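Long-range contacts in Alpha/beta hydrolase fold protein (Ochrobactrum, PDB 4G9E), which probably hydrolyses the lactone ring of N-acyl homoserine lactones, bacterial quorum-sensing signals, and is caught here with N-butanoyl-L-homoserine bound: residues G37-P42 with P250-P255; F99-G104 with A246-F251; G120-G125 with A212-R217. All blocks are in the same frame, centred on the assembly; numbering follows the deposited sequence. Where two conformers were deposited one is given.

Contact 1: G37-P42 with P250-P255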
ATOM      1  N   GLY A  37       0.098   5.740  -7.600  1.00  9.60           N
ATOM      2  CA  GLY A  37       0.232   6.757  -6.567  1.00  9.36           C
ATOM      3  C   GLY A  37      -0.724   7.930  -6.749  1.00  9.48           C
ATOM      4  O   GLY A  37      -1.011   8.658  -5.797  1.00  9.41           O
ATOM      5  N   ALA A  38      -1.222   8.125  -7.967  1.00 10.16           N
ATOM      6  CA  ALA A  38      -2.199   9.181  -8.241  1.00 11.06           C
ATOM      7  C   ALA A  38      -3.472   9.009  -7.408  1.00 10.43           C
ATOM      8  O   ALA A  38      -4.195   9.976  -7.162  1.00 10.63           O
ATOM      9  CB  ALA A  38      -2.530   9.213  -9.726  1.00 12.67           C
ATOM     10  N   ILE A  39      -3.733   7.782  -6.958  1.00  9.62           N
ATOM     11  CA  ILE A  39      -4.924   7.478  -6.160  1.00  9.41           C
ATOM     12  C   ILE A  39      -4.905   8.225  -4.826  1.00  8.99           C
ATOM     13  O   ILE A  39      -5.943   8.415  -4.192  1.00  9.71           O
ATOM     14  CB  ILE A  39      -5.063   5.939  -5.921  1.00  9.98           C
ATOM     15  CG1 ILE A  39      -6.515   5.543  -5.625  1.00 10.93           C
ATOM     16  CG2 ILE A  39      -4.137   5.460  -4.815  1.00 10.16           C
ATOM     17  CD1 ILE A  39      -7.447   5.658  -6.807  1.00 12.26           C
ATOM     18  N   PHE A  40      -3.720   8.659  -4.407  1.00  8.56           N
ATOM     19  CA  PHE A  40      -3.552   9.341  -3.126  1.00  9.52           C
ATOM     20  C   PHE A  40      -3.671  10.859  -3.233  1.00  9.97           C
ATOM     21  O   PHE A  40      -3.245  11.592  -2.340  1.00 10.06           O
ATOM     22  CB  PHE A  40      -2.219   8.949  -2.489  1.00  9.11           C
ATOM     23  CG  PHE A  40      -2.113   7.481  -2.194  1.00  8.07           C
ATOM     24  CD1 PHE A  40      -3.095   6.837  -1.456  1.00  8.47           C
ATOM     25  CD2 PHE A  40      -1.039   6.735  -2.661  1.00  8.30           C
ATOM     26  CE1 PHE A  40      -3.010   5.486  -1.174  1.00  8.42           C
ATOM     27  CE2 PHE A  40      -0.948   5.381  -2.384  1.00  7.80           C
ATOM     28  CZ  PHE A  40      -1.927   4.751  -1.642  1.00  7.91           C
ATOM     29  N   ALA A  41      -4.275  11.329  -4.317  1.00 10.78           N
ATOM     30  CA  ALA A  41      -4.569  12.752  -4.475  1.00 11.77           C
ATOM     31  C   ALA A  41      -5.108  13.431  -3.204  1.00 11.12           C
ATOM     32  O   ALA A  41      -4.693  14.539  -2.882  1.00 11.59           O
ATOM     33  CB  ALA A  41      -5.528  12.967  -5.643  1.00 13.07           C
ATOM     34  N   PRO A  42      -6.051  12.791  -2.484  1.00 10.77           N
ATOM     35  CA  PRO A  42      -6.580  13.504  -1.306  1.00 10.72           C
ATOM     36  C   PRO A  42      -5.506  13.824  -0.264  1.00 10.92           C
ATOM     37  O   PRO A  42      -5.572  14.864   0.390  1.00 12.21           O
ATOM     38  CB  PRO A  42      -7.604  12.521  -0.728  1.00 12.92           C
ATOM     39  CG  PRO A  42      -8.023  11.686  -1.895  1.00 14.86           C
ATOM     40  CD  PRO A  42      -6.786  11.543  -2.746  1.00 12.75           C
ATOM     41  N   PRO A 250     -10.499   3.727   2.241  1.00  8.32           N
ATOM     42  CA  PRO A 250     -11.028   4.808   3.081  1.00  8.75           C
ATOM     43  C   PRO A 250     -10.307   6.145   2.901  1.00  8.48           C
ATOM     44  O   PRO A 250     -10.896   7.180   3.193  1.00  8.98           O
ATOM     45  CB  PRO A 250     -10.856   4.271   4.504  1.00  9.98           C
ATOM     46  CG  PRO A 250      -9.813   3.171   4.380  1.00  9.70           C
ATOM     47  CD  PRO A 250     -10.075   2.563   3.035  1.00  9.07           C
ATOM     48  N   PHE A 251      -9.056   6.125   2.449  1.00  7.98           N
ATOM     49  CA  PHE A 251      -8.304   7.352   2.216  1.00  8.19           C
ATOM     50  C   PHE A 251      -8.940   8.236   1.137  1.00  8.06           C
ATOM     51  O   PHE A 251      -8.693   9.438   1.111  1.00  9.08           O
ATOM     52  CB  PHE A 251      -6.851   7.023   1.862  1.00  8.94           C
ATOM     53  CG  PHE A 251      -6.733   6.163   0.646  1.00  8.27           C
ATOM     54  CD1 PHE A 251      -6.728   6.741  -0.613  1.00  8.62           C
ATOM     55  CD2 PHE A 251      -6.698   4.775   0.747  1.00  8.20           C
ATOM     56  CE1 PHE A 251      -6.672   5.961  -1.747  1.00  9.44           C
ATOM     57  CE2 PHE A 251      -6.657   3.989  -0.391  1.00  8.52           C
ATOM     58  CZ  PHE A 251      -6.639   4.583  -1.638  1.00  9.03           C
ATOM     59  N   ARG A 252      -9.751   7.652   0.252  1.00  8.13           N
ATOM     60  CA  ARG A 252     -10.491   8.446  -0.734  1.00  8.71           C
ATOM     61  C   ARG A 252     -12.006   8.442  -0.493  1.00  8.38           C
ATOM     62  O   ARG A 252     -12.698   9.385  -0.872  1.00  9.96           O
ATOM     63  CB  ARG A 252     -10.164   8.026  -2.175  1.00  8.84           C
ATOM     64  CG  ARG A 252     -10.614   6.619  -2.555  1.00  9.12           C
ATOM     65  CD  ARG A 252     -10.112   6.175  -3.949  1.00  9.98           C
ATOM     66  NE  ARG A 252     -10.490   7.134  -4.984  1.00 10.11           N
ATOM     67  CZ  ARG A 252     -11.693   7.186  -5.549  1.00 10.00           C
ATOM     68  NH1 ARG A 252     -12.622   6.296  -5.215  1.00 10.75           N
ATOM     69  NH2 ARG A 252     -11.968   8.127  -6.448  1.00 11.02           N
ATOM     70  N   GLU A 253     -12.516   7.385   0.137  1.00  8.61           N
ATOM     71  CA  GLU A 253     -13.943   7.254   0.415  0.61  9.53           C
ATOM     72  C   GLU A 253     -14.364   8.121   1.599  1.00  9.03           C
ATOM     73  O   GLU A 253     -15.480   8.646   1.634  1.00  9.62           O
ATOM     74  CB  GLU A 253     -14.287   5.788   0.698  0.61 10.22           C
ATOM     75  CG  GLU A 253     -14.117   4.852  -0.494  0.61 11.22           C
ATOM     76  CD  GLU A 253     -14.214   3.380  -0.114  0.61 11.84           C
ATOM     77  OE1 GLU A 253     -13.449   2.922   0.755  0.61 11.29           O
ATOM     78  OE2 GLU A 253     -15.060   2.671  -0.694  0.61 14.51           O
ATOM     79  N   ALA A 254     -13.468   8.252   2.572  1.00  8.75           N
ATOM     80  CA  ALA A 254     -13.727   9.013   3.782  1.00  9.34           C
ATOM     81  C   ALA A 254     -12.467   9.765   4.186  1.00  8.41           C
ATOM     82  O   ALA A 254     -11.877   9.484   5.232  1.00  9.34           O
ATOM     83  CB  ALA A 254     -14.156   8.084   4.893  1.00 11.00           C
ATOM     84  N   PRO A 255     -12.021  10.712   3.346  1.00  8.84           N
ATOM     85  CA  PRO A 255     -10.693  11.285   3.600  1.00  9.27           C
ATOM     86  C   PRO A 255     -10.516  11.971   4.949  1.00  9.45           C
ATOM     87  O   PRO A 255      -9.458  11.814   5.553  1.00  9.51           O
ATOM     88  CB  PRO A 255     -10.503  12.280   2.453  1.00 10.71           C
ATOM     89  CG  PRO A 255     -11.388  11.756   1.358  1.00 12.16           C
ATOM     90  CD  PRO A 255     -12.588  11.181   2.069  1.00  9.94           C
TER
HETATM   91  O   HOH W   1      -8.460   9.143  -5.222  1.00 11.69           O
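Phe40 and Phe251 meet edge-to-face, the rim of Phe40 directed at the face of Phe251, with ring centroids 4.9 Å apart and planes inclined at 58°. Phe40 CE1 stands 3.7 Å above the plane of the Phe251 ring, over its centre. Phe40 CD1 lies 3.7 Å from Phe251 CE1. In Phe251 a chi1 of 59° sets CG between the backbone N and the carbonyl carbon, and the CA-CB bond points toward residues 37-42.

Ile39 works on the same ring from another side. Its CG1 lies at the ring edge, in plane, 3.9 Å from Phe251 CE1, while the carbonyl oxygen of Ile39 also approaches that edge, 3.5 Å from the same carbon. Within its own segment, Ile39 CG2 covers the centre of one face of Phe40, so the three side chains form a compact apolar cluster. Ile39 CD1 extends to the aliphatic and NE portion of Arg252, the two side chains crossing at about a right angle.

The polar link between the segments is indirect. One water donates to Ile39 O and accepts from Arg252 NE (water O to NE 2.9 Å), lying in the guanidinium plane at its edge. The far end of Arg252 is held by the carbonyl oxygens of Pro168, through NH2, and Cys165, through NH1. Pro42 CB packs on Pro255 CB at 4.3 Å and lies near Phe251 O, which accepts a hydrogen bond from Gln43 NE2.

Within the alpha/beta-hydrolase fold the contact thus joins the start of helix 41-45 to the short helix 250-253, with Leu173 of helix 171-179 covering Ile39 and Arg252, and Trp101 of strand 97-101 touching Ile39 and Phe40.

Contact 2: F99-G104 with A246-F251. With C4L (N-butanoyl-L-homoserine), chain C.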
ATOM      1  N   PHE A  99       2.865   4.227   4.602  1.00  6.80           N
ATOM      2  CA  PHE A  99       1.473   3.830   4.504  1.00  7.13           C
ATOM      3  C   PHE A  99       1.341   2.909   3.299  1.00  7.03           C
ATOM      4  O   PHE A  99       1.697   3.294   2.188  1.00  7.60           O
ATOM      5  CB  PHE A  99       0.544   5.038   4.318  1.00  7.91           C
ATOM      6  CG  PHE A  99      -0.846   4.639   3.935  1.00  7.32           C
ATOM      7  CD1 PHE A  99      -1.685   4.074   4.875  1.00  7.83           C
ATOM      8  CD2 PHE A  99      -1.282   4.730   2.617  1.00  8.77           C
ATOM      9  CE1 PHE A  99      -2.956   3.648   4.526  1.00  8.47           C
ATOM     10  CE2 PHE A  99      -2.555   4.309   2.261  1.00  9.11           C
ATOM     11  CZ  PHE A  99      -3.388   3.766   3.216  1.00  8.95           C
ATOM     12  N   GLY A 100       0.816   1.707   3.511  1.00  6.28           N
ATOM     13  CA  GLY A 100       0.621   0.780   2.413  1.00  6.73           C
ATOM     14  C   GLY A 100      -0.837   0.413   2.257  1.00  6.79           C
ATOM     15  O   GLY A 100      -1.477  -0.038   3.211  1.00  7.16           O
ATOM     16  N   TRP A 101      -1.343   0.601   1.044  1.00  6.86           N
ATOM     17  CA  TRP A 101      -2.719   0.276   0.708  1.00  6.97           C
ATOM     18  C   TRP A 101      -2.777  -1.081   0.011  1.00  6.38           C
ATOM     19  O   TRP A 101      -2.343  -1.214  -1.137  1.00  7.25           O
ATOM     20  CB  TRP A 101      -3.308   1.353  -0.205  1.00  7.94           C
ATOM     21  CG  TRP A 101      -4.689   1.034  -0.669  1.00  7.56           C
ATOM     22  CD1 TRP A 101      -5.684   0.445   0.060  1.00  8.42           C
ATOM     23  CD2 TRP A 101      -5.221   1.262  -1.976  1.00  7.87           C
ATOM     24  NE1 TRP A 101      -6.807   0.289  -0.728  1.00  8.84           N
ATOM     25  CE2 TRP A 101      -6.550   0.792  -1.976  1.00  8.69           C
ATOM     26  CE3 TRP A 101      -4.711   1.844  -3.135  1.00  8.34           C
ATOM     27  CZ2 TRP A 101      -7.370   0.875  -3.100  1.00  8.74           C
ATOM     28  CZ3 TRP A 101      -5.525   1.921  -4.252  1.00  9.06           C
ATOM     29  CH2 TRP A 101      -6.835   1.434  -4.230  1.00  9.26           C
ATOM     30  N   SER A 102      -3.317  -2.071   0.722  1.00  7.64           N
ATOM     31  CA  SER A 102      -3.658  -3.373   0.181  1.00  8.29           C
ATOM     32  C   SER A 102      -2.387  -4.087  -0.281  1.00  7.61           C
ATOM     33  O   SER A 102      -1.561  -4.397   0.562  1.00  7.57           O
ATOM     34  CB  SER A 102      -4.750  -3.246  -0.879  1.00  9.85           C
ATOM     35  OG  SER A 102      -5.362  -4.510  -1.068  1.00 10.80           O
ATOM     36  N   LEU A 103      -2.196  -4.356  -1.573  1.00  7.79           N
ATOM     37  CA  LEU A 103      -0.892  -4.850  -2.022  1.00  7.86           C
ATOM     38  C   LEU A 103       0.228  -3.996  -1.422  1.00  6.97           C
ATOM     39  O   LEU A 103       1.258  -4.514  -0.997  1.00  7.03           O
ATOM     40  CB  LEU A 103      -0.822  -4.835  -3.545  1.00  7.80           C
ATOM     41  CG  LEU A 103       0.548  -5.087  -4.174  1.00  8.65           C
ATOM     42  CD1 LEU A 103       1.085  -6.471  -3.815  1.00  9.87           C
ATOM     43  CD2 LEU A 103       0.486  -4.906  -5.688  1.00  9.59           C
ATOM     44  N   GLY A 104       0.033  -2.682  -1.388  1.00  6.97           N
ATOM     45  CA  GLY A 104       1.027  -1.791  -0.811  1.00  6.71           C
ATOM     46  C   GLY A 104       1.327  -2.041   0.661  1.00  6.35           C
ATOM     47  O   GLY A 104       2.455  -1.825   1.117  1.00  6.80           O
ATOM     48  N   ALA A 246     -17.136   3.201   4.638  1.00 16.13           N
ATOM     49  CA  ALA A 246     -15.998   3.091   3.746  1.00 13.96           C
ATOM     50  C   ALA A 246     -15.721   1.623   3.502  1.00 12.25           C
ATOM     51  O   ALA A 246     -16.059   0.776   4.329  1.00 12.25           O
ATOM     52  CB  ALA A 246     -14.771   3.752   4.357  1.00 13.97           C
ATOM     53  N   GLY A 247     -15.112   1.325   2.363  1.00 13.00           N
ATOM     54  CA  GLY A 247     -14.752  -0.039   2.031  1.00 12.61           C
ATOM     55  C   GLY A 247     -13.251  -0.225   1.948  1.00 11.00           C
ATOM     56  O   GLY A 247     -12.532  -0.064   2.937  1.00 12.25           O
ATOM     57  N   HIS A 248     -12.773  -0.559   0.755  1.00  9.43           N
ATOM     58  CA  HIS A 248     -11.372  -0.903   0.561  1.00  8.83           C
ATOM     59  C   HIS A 248     -10.431   0.302   0.539  1.00  8.26           C
ATOM     60  O   HIS A 248      -9.228   0.126   0.706  1.00  8.71           O
ATOM     61  CB  HIS A 248     -11.217  -1.658  -0.756  1.00  9.40           C
ATOM     62  CG  HIS A 248      -9.904  -2.362  -0.924  1.00  9.13           C
ATOM     63  ND1 HIS A 248      -9.373  -3.211   0.028  1.00  8.59           N
ATOM     64  CD2 HIS A 248      -9.050  -2.394  -1.973  1.00  9.71           C
ATOM     65  CE1 HIS A 248      -8.240  -3.724  -0.425  1.00  9.47           C
ATOM     66  NE2 HIS A 248      -8.023  -3.246  -1.636  1.00  9.46           N
ATOM     67  N   ALA A 249     -10.959   1.502   0.306  1.00  8.79           N
ATOM     68  CA  ALA A 249     -10.109   2.661   0.065  1.00  8.06           C
ATOM     69  C   ALA A 249     -10.547   3.859   0.907  1.00  8.06           C
ATOM     70  O   ALA A 249     -10.912   4.908   0.365  1.00  8.31           O
ATOM     71  CB  ALA A 249     -10.112   3.028  -1.406  1.00  9.42           C
ATOM     72  N   PRO A 250     -10.499   3.727   2.241  1.00  8.32           N
ATOM     73  CA  PRO A 250     -11.028   4.808   3.081  1.00  8.75           C
ATOM     74  C   PRO A 250     -10.307   6.145   2.901  1.00  8.48           C
ATOM     75  O   PRO A 250     -10.896   7.180   3.193  1.00  8.98           O
ATOM     76  CB  PRO A 250     -10.856   4.271   4.504  1.00  9.98           C
ATOM     77  CG  PRO A 250      -9.813   3.171   4.380  1.00  9.70           C
ATOM     78  CD  PRO A 250     -10.075   2.563   3.035  1.00  9.07           C
ATOM     79  N   PHE A 251      -9.056   6.125   2.449  1.00  7.98           N
ATOM     80  CA  PHE A 251      -8.304   7.352   2.216  1.00  8.19           C
ATOM     81  C   PHE A 251      -8.940   8.236   1.137  1.00  8.06           C
ATOM     82  O   PHE A 251      -8.693   9.438   1.111  1.00  9.08           O
ATOM     83  CB  PHE A 251      -6.851   7.023   1.862  1.00  8.94           C
ATOM     84  CG  PHE A 251      -6.733   6.163   0.646  1.00  8.27           C
ATOM     85  CD1 PHE A 251      -6.728   6.741  -0.613  1.00  8.62           C
ATOM     86  CD2 PHE A 251      -6.698   4.775   0.747  1.00  8.20           C
ATOM     87  CE1 PHE A 251      -6.672   5.961  -1.747  1.00  9.44           C
ATOM     88  CE2 PHE A 251      -6.657   3.989  -0.391  1.00  8.52           C
ATOM     89  CZ  PHE A 251      -6.639   4.583  -1.638  1.00  9.03           C
TER
HETATM   90  O1  C4L C 301      -6.229  -3.808  -3.703  0.72  9.92           O
HETATM   91  C4  C4L C 301      -5.285  -4.634  -3.682  0.85  9.36           C
HETATM   92  O2  C4L C 301      -4.079  -4.302  -3.705  0.85  8.67           O
HETATM   93  C3  C4L C 301      -5.600  -6.111  -3.654  0.91 10.65           C
HETATM   94  C2  C4L C 301      -6.977  -6.379  -3.034  0.84 11.51           C
HETATM   95  C1  C4L C 301      -7.526  -7.745  -3.416  0.63 12.25           C
HETATM   96  O3  C4L C 301      -7.917  -7.749  -4.799  0.69 12.69           O
HETATM   97  N1  C4L C 301      -4.607  -6.879  -2.893  0.94 10.48           N
HETATM   98  C5  C4L C 301      -3.689  -7.649  -3.485  0.91  9.72           C
HETATM   99  O4  C4L C 301      -3.607  -7.791  -4.698  0.84  9.91           O
HETATM  100  C6  C4L C 301      -2.728  -8.381  -2.576  1.00 10.69           C
HETATM  101  C7  C4L C 301      -2.644  -9.843  -3.004  0.65 12.02           C
HETATM  102  C8  C4L C 301      -3.965 -10.581  -2.826  0.71 12.15           C
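Trp101 and Ala249 are the closest backbone pair, CA to CA 7.8 Å, where residues 99-102 and 248-251 run in nearly opposite directions (159°). Too far apart for main-chain pairing, the segments are bridged by side chains. Trp101 NE1 donates to His248 O at 2.8 Å, reaching it from above the carbonyl plane. Phe251 brings its edge to the indole face, with CE2 3.5 Å from Trp101 CD2, while Trp101 NE1 lies over one face of the His248 ring, toward its rim.

Strand 97-101 ends here in a sharp turn at Ser102 (phi 64°, psi -115°) leading into helix 103-111, a geometry and Gly-Trp-Ser-Leu-Gly sequence that match the nucleophile elbow of alpha/beta hydrolases. Ser102, His248 and Glu219, which accepts from His248 ND1, are consistent with the catalytic triad.

Both Ser102 OG and the ligand O1 lie in the His248 ring plane, at its edge. His248 NE2 donates to O1 of N-butanoyl-L-homoserine at 2.8 Å, and Ser102 OG is 3.0 Å from the same NE2. Ser102 OG is hydrogen-bonded to Gly125 O and stands 2.6 Å from ligand C4. Leu103 N donates to ligand O2 at 2.8 Å, as expected of an oxyanion-hole amide.

Contact 3: G120-G125 with A212-R217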
ATOM      1  N   GLY A 120       7.346   3.995  11.203  1.00  7.57           N
ATOM      2  CA  GLY A 120       6.085   3.343  11.486  1.00  7.27           C
ATOM      3  C   GLY A 120       5.525   2.823  10.181  1.00  6.61           C
ATOM      4  O   GLY A 120       5.931   3.287   9.114  1.00  7.14           O
ATOM      5  N   LEU A 121       4.593   1.879  10.272  1.00  6.78           N
ATOM      6  CA  LEU A 121       3.909   1.333   9.103  1.00  6.75           C
ATOM      7  C   LEU A 121       2.420   1.325   9.373  1.00  6.58           C
ATOM      8  O   LEU A 121       1.991   0.753  10.377  1.00  6.91           O
ATOM      9  CB  LEU A 121       4.376  -0.103   8.856  1.00  7.10           C
ATOM     10  CG  LEU A 121       3.618  -0.896   7.789  1.00  7.02           C
ATOM     11  CD1 LEU A 121       3.823  -0.282   6.424  1.00  7.86           C
ATOM     12  CD2 LEU A 121       4.089  -2.346   7.788  1.00  8.28           C
ATOM     13  N   MET A 122       1.638   1.954   8.495  1.00  6.24           N
ATOM     14  CA  MET A 122       0.179   1.840   8.549  1.00  6.49           C
ATOM     15  C   MET A 122      -0.275   1.007   7.361  1.00  6.27           C
ATOM     16  O   MET A 122       0.150   1.265   6.234  1.00  6.82           O
ATOM     17  CB  MET A 122      -0.499   3.216   8.514  1.00  7.44           C
ATOM     18  CG  MET A 122      -2.032   3.117   8.503  1.00  7.49           C
ATOM     19  SD  MET A 122      -2.887   4.702   8.499  1.00  8.51           S
ATOM     20  CE  MET A 122      -2.622   5.189  10.203  1.00  9.36           C
ATOM     21  N   ILE A 123      -1.123   0.017   7.628  1.00  6.39           N
ATOM     22  CA  ILE A 123      -1.649  -0.852   6.581  1.00  6.63           C
ATOM     23  C   ILE A 123      -3.170  -0.793   6.537  1.00  7.57           C
ATOM     24  O   ILE A 123      -3.854  -0.900   7.569  1.00  7.82           O
ATOM     25  CB  ILE A 123      -1.138  -2.306   6.727  1.00  7.72           C
ATOM     26  CG1 ILE A 123      -1.502  -2.906   8.092  1.00  8.38           C
ATOM     27  CG2 ILE A 123       0.373  -2.357   6.494  1.00  8.87           C
ATOM     28  CD1 ILE A 123      -1.154  -4.392   8.230  1.00  9.35           C
ATOM     29  N   THR A 124      -3.682  -0.605   5.323  1.00  6.73           N
ATOM     30  CA  THR A 124      -5.103  -0.466   5.062  1.00  7.07           C
ATOM     31  C   THR A 124      -5.448  -1.388   3.908  1.00  7.28           C
ATOM     32  O   THR A 124      -4.805  -1.341   2.857  1.00  7.68           O
ATOM     33  CB  THR A 124      -5.428   0.988   4.672  1.00  8.46           C
ATOM     34  OG1 THR A 124      -5.270   1.830   5.821  1.00  8.42           O
ATOM     35  CG2 THR A 124      -6.846   1.127   4.112  1.00  9.92           C
ATOM     36  N   GLY A 125      -6.452  -2.235   4.098  1.00  7.71           N
ATOM     37  CA  GLY A 125      -6.826  -3.193   3.072  1.00  8.02           C
ATOM     38  C   GLY A 125      -5.900  -4.394   3.003  1.00  8.01           C
ATOM     39  O   GLY A 125      -5.857  -5.073   1.985  1.00  8.35           O
ATOM     40  N   ALA A 212       0.165   0.458  12.486  1.00  7.17           N
ATOM     41  CA  ALA A 212      -1.216   0.903  12.576  1.00  7.60           C
ATOM     42  C   ALA A 212      -2.045   0.155  11.556  1.00  7.38           C
ATOM     43  O   ALA A 212      -1.591  -0.103  10.436  1.00  7.72           O
ATOM     44  CB  ALA A 212      -1.306   2.397  12.313  1.00  8.00           C
ATOM     45  N   VAL A 213      -3.271  -0.172  11.941  1.00  7.33           N
ATOM     46  CA  VAL A 213      -4.172  -0.922  11.082  1.00  7.71           C
ATOM     47  C   VAL A 213      -5.482  -0.145  11.009  1.00  8.04           C
ATOM     48  O   VAL A 213      -6.126   0.087  12.035  1.00  8.60           O
ATOM     49  CB  VAL A 213      -4.431  -2.333  11.644  1.00  8.16           C
ATOM     50  CG1 VAL A 213      -5.406  -3.098  10.759  1.00  9.96           C
ATOM     51  CG2 VAL A 213      -3.126  -3.103  11.793  1.00  9.40           C
ATOM     52  N   VAL A 214      -5.853   0.283   9.805  1.00  7.35           N
ATOM     53  CA  VAL A 214      -7.052   1.100   9.598  1.00  7.70           C
ATOM     54  C   VAL A 214      -7.787   0.570   8.372  1.00  7.94           C
ATOM     55  O   VAL A 214      -7.201   0.468   7.289  1.00  8.28           O
ATOM     56  CB  VAL A 214      -6.685   2.578   9.353  1.00  8.94           C
ATOM     57  CG1 VAL A 214      -7.930   3.401   9.060  1.00 10.48           C
ATOM     58  CG2 VAL A 214      -5.918   3.159  10.545  1.00  9.20           C
ATOM     59  N   ASN A 215      -9.060   0.222   8.539  1.00  8.42           N
ATOM     60  CA  ASN A 215      -9.853  -0.337   7.441  1.00  8.55           C
ATOM     61  C   ASN A 215     -11.246   0.243   7.394  1.00  9.33           C
ATOM     62  O   ASN A 215     -11.778   0.693   8.408  1.00 10.01           O
ATOM     63  CB  ASN A 215      -9.982  -1.851   7.569  1.00  8.63           C
ATOM     64  CG  ASN A 215      -8.728  -2.557   7.149  1.00  8.49           C
ATOM     65  OD1 ASN A 215      -8.442  -2.659   5.958  1.00  8.99           O
ATOM     66  ND2 ASN A 215      -7.953  -3.023   8.114  1.00  9.14           N
ATOM     67  N   GLY A 216     -11.854   0.197   6.213  1.00  9.70           N
ATOM     68  CA  GLY A 216     -13.267   0.496   6.081  1.00 10.29           C
ATOM     69  C   GLY A 216     -14.128  -0.654   6.576  1.00 10.54           C
ATOM     70  O   GLY A 216     -13.832  -1.823   6.323  1.00 11.45           O
ATOM     71  N   ARG A 217     -15.214  -0.328   7.270  1.00 11.41           N
ATOM     72  CA  ARG A 217     -16.100  -1.337   7.840  1.00 11.75           C
ATOM     73  C   ARG A 217     -16.688  -2.249   6.770  1.00 11.69           C
ATOM     74  O   ARG A 217     -16.933  -3.430   7.013  1.00 13.60           O
ATOM     75  CB  ARG A 217     -17.230  -0.666   8.632  1.00 13.23           C
ATOM     76  CG  ARG A 217     -18.250  -1.639   9.206  1.00 15.70           C
ATOM     77  CD  ARG A 217     -19.125  -0.980  10.274  1.00 18.42           C
ATOM     78  NE  ARG A 217     -18.347  -0.649  11.467  1.00 21.26           N
ATOM     79  CZ  ARG A 217     -17.956  -1.541  12.373  1.00 23.51           C
ATOM     80  NH1 ARG A 217     -18.277  -2.823  12.232  1.00 25.27           N
ATOM     81  NH2 ARG A 217     -17.239  -1.156  13.418  1.00 24.45           N
TER
HETATM   82  O   HOH W   2      -5.171  -3.508   6.911  0.94  7.92           O
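Strands 120-124 and 211-216 are neighbours in the central sheet of the alpha/beta-hydrolase fold, Met122 pairing with Ala212 and Ile123 with Val213 in parallel register. The axes of segments 120-124 and 212-216 come within 4.7 Å and cross at -21°.

Ala212 N donates to Leu121 O. Ile123 then bonds to both residues flanking Val213: its N-H reaches Ala212 O at 2.8 Å, and its carbonyl takes a longer bond from Val214 N, 3.2 Å from Ile123 O.

At the carboxyl end the regular pattern gives way to side chains. Val214 O is taken by the hydroxyl of Thr124, OG1 donating over 2.8 Å from a position tilted off the carbonyl plane. OG1 is placed for this by lying anti to the Thr124 carbonyl carbon (chi1 -70°). Gly125 N, 4.2 Å from Val214 O, donates instead to Asn215 OD1 at 2.8 Å. The ND2 of the same amide holds a water that gives a weak bond to Ile123 O.

On the Met122 face, a bend at chi3 (-74°) brings CE to 3.7 Å from Ala212 CB and also against Val214 CG2; Met122 also touches Leu262 and Phe265 of helix 255-270. On the other face Ile123 and Val213 lie side by side, pointing the same way, with CG1 and CG2 in touch.

Gly125 O receives the hydroxyl of Ser102, the probable nucleophile. Parallel neighbouring strands whose carboxyl ends lead into active-site loops are characteristic of the alpha/beta-hydrolase fold; here Thr124 and Asn215 supply side-chain bonds at that end.

Overall arrangement
The three contacts step from the sheet to the helices and loops next to it. Contacts 2 and 3 have centres about 7 Å apart and share the sheet, since strands 97-101 and 120-124 are neighbours: Thr124 O lies 2.7 Å from Ser102 N, probably a hydrogen bond. Contacts 1 and 2, centres about 9 Å apart, share Pro250 and Phe251, and Phe40 CE1 of contact 1 packs 3.7 Å from Phe99 CE2 of contact 2. Contacts 1 and 3 meet more lightly, Pro250 CG against Thr124 CG2 at 3.6 Å. Contact 2 holds Ser102, Leu103 and His248 of the ligand pocket; the side chain of Phe251 is about 8 Å from the bound product.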